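PDB 5IPW: oligopeptide ABC transporter, periplasmic oligopeptide-binding protein, putative from Thermotoga maritima MSB8, which probably binds oligopeptides in the periplasm and delivers them to an ABC transporter for uptake across the membrane. Local coordinates for residues G75-I80 against V617-L622. Residues are numbered along the deposited sequence; the frame is centred on the assembly and turned at random.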
ATOM      1  N   GLY A  75       2.137  -5.256  12.302  1.00 46.36           N
ATOM      2  CA  GLY A  75       1.507  -4.114  12.934  1.00 46.06           C
ATOM      3  C   GLY A  75       2.515  -3.271  13.684  1.00 43.26           C
ATOM      4  O   GLY A  75       2.421  -2.048  13.694  1.00 43.46           O
ATOM      5  N   ILE A  76       3.473  -3.933  14.323  1.00 40.97           N
ATOM      6  CA  ILE A  76       4.544  -3.239  15.017  1.00 41.16           C
ATOM      7  C   ILE A  76       5.468  -2.630  13.974  1.00 39.62           C
ATOM      8  O   ILE A  76       5.796  -1.461  14.053  1.00 37.60           O
ATOM      9  CB  ILE A  76       5.374  -4.181  15.908  1.00 41.82           C
ATOM     10  CG1 ILE A  76       4.491  -4.912  16.931  1.00 42.81           C
ATOM     11  CG2 ILE A  76       6.483  -3.415  16.616  1.00 42.15           C
ATOM     12  CD1 ILE A  76       3.762  -4.022  17.910  1.00 43.41           C
ATOM     13  N   SER A  77       5.870  -3.428  12.991  1.00 39.71           N
ATOM     14  CA  SER A  77       6.743  -2.942  11.924  1.00 41.26           C
ATOM     15  C   SER A  77       6.239  -1.639  11.306  1.00 41.08           C
ATOM     16  O   SER A  77       7.015  -0.716  11.101  1.00 39.85           O
ATOM     17  CB  SER A  77       6.901  -3.977  10.812  1.00 40.83           C
ATOM     18  OG  SER A  77       7.711  -3.446   9.773  1.00 39.00           O
ATOM     19  N   LYS A  78       4.939  -1.568  11.038  1.00 40.09           N
ATOM     20  CA  LYS A  78       4.348  -0.398  10.401  1.00 39.87           C
ATOM     21  C   LYS A  78       4.218   0.828  11.314  1.00 39.70           C
ATOM     22  O   LYS A  78       3.909   1.913  10.835  1.00 40.58           O
ATOM     23  CB  LYS A  78       3.004  -0.764   9.792  1.00 40.50           C
ATOM     24  CG  LYS A  78       3.161  -1.651   8.574  1.00 43.01           C
ATOM     25  CD  LYS A  78       1.839  -2.235   8.119  1.00 45.51           C
ATOM     26  CE  LYS A  78       1.988  -2.960   6.793  1.00 47.09           C
ATOM     27  NZ  LYS A  78       0.791  -3.784   6.467  1.00 47.75           N
ATOM     28  N   LEU A  79       4.450   0.659  12.614  1.00 40.02           N
ATOM     29  CA  LEU A  79       4.630   1.799  13.520  1.00 41.41           C
ATOM     30  C   LEU A  79       6.059   2.307  13.498  1.00 40.05           C
ATOM     31  O   LEU A  79       6.308   3.487  13.718  1.00 38.05           O
ATOM     32  CB  LEU A  79       4.308   1.415  14.965  1.00 41.67           C
ATOM     33  CG  LEU A  79       2.865   1.043  15.279  1.00 44.07           C
ATOM     34  CD1 LEU A  79       2.712   0.861  16.781  1.00 45.52           C
ATOM     35  CD2 LEU A  79       1.905   2.102  14.765  1.00 44.25           C
ATOM     36  N   ILE A  80       6.975   1.391  13.220  1.00 39.91           N
ATOM     37  CA  ILE A  80       8.357   1.495  13.633  1.00 40.78           C
ATOM     38  C   ILE A  80       9.301   1.750  12.450  1.00 40.14           C
ATOM     39  O   ILE A  80      10.459   2.111  12.632  1.00 39.13           O
ATOM     40  CB  ILE A  80       8.703   0.191  14.413  1.00 42.99           C
ATOM     41  CG1 ILE A  80       9.153   0.534  15.812  1.00 44.63           C
ATOM     42  CG2 ILE A  80       9.673  -0.747  13.681  1.00 44.30           C
ATOM     43  CD1 ILE A  80       7.986   0.976  16.658  1.00 46.01           C
ATOM     44  N   VAL A 617       0.823  -0.984   0.746  1.00 49.12           N
ATOM     45  CA  VAL A 617       1.862  -0.270   0.003  1.00 49.44           C
ATOM     46  C   VAL A 617       2.289   1.042   0.667  1.00 49.02           C
ATOM     47  O   VAL A 617       3.450   1.434   0.570  1.00 50.32           O
ATOM     48  CB  VAL A 617       1.430  -0.012  -1.464  1.00 50.91           C
ATOM     49  CG1 VAL A 617       0.087   0.708  -1.533  1.00 51.99           C
ATOM     50  CG2 VAL A 617       2.493   0.766  -2.228  1.00 50.43           C
ATOM     51  N   LEU A 618       1.361   1.716   1.342  1.00 49.08           N
ATOM     52  CA  LEU A 618       1.680   2.955   2.056  1.00 48.46           C
ATOM     53  C   LEU A 618       2.107   2.699   3.503  1.00 45.63           C
ATOM     54  O   LEU A 618       2.343   3.638   4.271  1.00 45.09           O
ATOM     55  CB  LEU A 618       0.482   3.901   2.033  1.00 50.77           C
ATOM     56  CG  LEU A 618      -0.080   4.284   0.665  1.00 52.56           C
ATOM     57  CD1 LEU A 618      -1.336   5.124   0.844  1.00 52.62           C
ATOM     58  CD2 LEU A 618       0.948   5.033  -0.168  1.00 54.41           C
ATOM     59  N   ARG A 619       2.198   1.426   3.871  1.00 44.81           N
ATOM     60  CA  ARG A 619       2.686   1.007   5.189  1.00 43.62           C
ATOM     61  C   ARG A 619       1.803   1.526   6.323  1.00 40.90           C
ATOM     62  O   ARG A 619       2.274   1.710   7.437  1.00 41.56           O
ATOM     63  CB  ARG A 619       4.144   1.461   5.396  1.00 43.23           C
ATOM     64  CG  ARG A 619       5.082   1.220   4.215  1.00 43.65           C
ATOM     65  CD  ARG A 619       5.070  -0.223   3.742  1.00 43.13           C
ATOM     66  NE  ARG A 619       5.492  -1.129   4.804  1.00 43.52           N
ATOM     67  CZ  ARG A 619       5.121  -2.401   4.926  1.00 42.69           C
ATOM     68  NH1 ARG A 619       4.294  -2.963   4.053  1.00 43.57           N
ATOM     69  NH2 ARG A 619       5.575  -3.118   5.941  1.00 42.21           N
ATOM     70  N   THR A 620       0.523   1.747   6.039  1.00 38.82           N
ATOM     71  CA  THR A 620      -0.383   2.334   7.016  1.00 38.16           C
ATOM     72  C   THR A 620      -0.260   1.577   8.338  1.00 37.11           C
ATOM     73  O   THR A 620      -0.229   0.357   8.335  1.00 37.11           O
ATOM     74  CB  THR A 620      -1.832   2.330   6.493  1.00 37.33           C
ATOM     75  OG1 THR A 620      -1.909   3.137   5.311  1.00 38.41           O
ATOM     76  CG2 THR A 620      -2.794   2.896   7.513  1.00 37.58           C
ATOM     77  N   PRO A 621      -0.171   2.299   9.473  1.00 37.68           N
ATOM     78  CA  PRO A 621      -0.309   3.739   9.664  1.00 37.25           C
ATOM     79  C   PRO A 621       0.964   4.578   9.522  1.00 37.24           C
ATOM     80  O   PRO A 621       0.930   5.751   9.874  1.00 39.29           O
ATOM     81  CB  PRO A 621      -0.813   3.826  11.102  1.00 38.05           C
ATOM     82  CG  PRO A 621      -0.065   2.735  11.790  1.00 38.11           C
ATOM     83  CD  PRO A 621       0.074   1.626  10.766  1.00 38.49           C
ATOM     84  N   LEU A 622       2.059   4.028   9.002  1.00 37.38           N
ATOM     85  CA  LEU A 622       3.277   4.838   8.781  1.00 38.17           C
ATOM     86  C   LEU A 622       2.980   6.072   7.939  1.00 38.51           C
ATOM     87  O   LEU A 622       3.582   7.132   8.092  1.00 39.05           O
ATOM     88  CB  LEU A 622       4.355   4.020   8.080  1.00 37.78           C
ATOM     89  CG  LEU A 622       5.697   4.732   7.907  1.00 37.59           C
ATOM     90  CD1 LEU A 622       6.327   5.006   9.263  1.00 38.04           C
ATOM     91  CD2 LEU A 622       6.630   3.909   7.038  1.00 38.21           C
TER
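Arg-619 O accepts the backbone N-H of Leu-622 at 2.8 Å and has Lys-78 CB against it from the helix side. That bond closes a type VI turn around the cis peptide between Thr-620 and Pro-621. Lys-78 does most of the touching. Its chain is extended beyond CG and passes the turn, with CD 3.3 Å from Thr-620 O. Its CE lies over one face of the Arg-619 guanidinium, offset toward the rim, and the two side chains cross at about a right angle. The two positive groups are close, with Lys-78 NZ 4.3 Å from Arg-619 NH1. Each has an acid of its own: Asp-616 pairs with the lysine and Glu-81 with the arginine, which probably eases the repulsion. An alanine at Lys-78 would take CE off the Arg-619 guanidinium and probably leave Asp-616 without this salt-bridge mate. Further along, Leu-79 CD2 meets Pro-621 CG at 3.6 Å. The contact is buried and joins the last turn of helix 73-80 to the loop between strands 613-614 and 630-631. Behind it, Ile-76 and Leu-79 pack on strands 62-67 and 276-281.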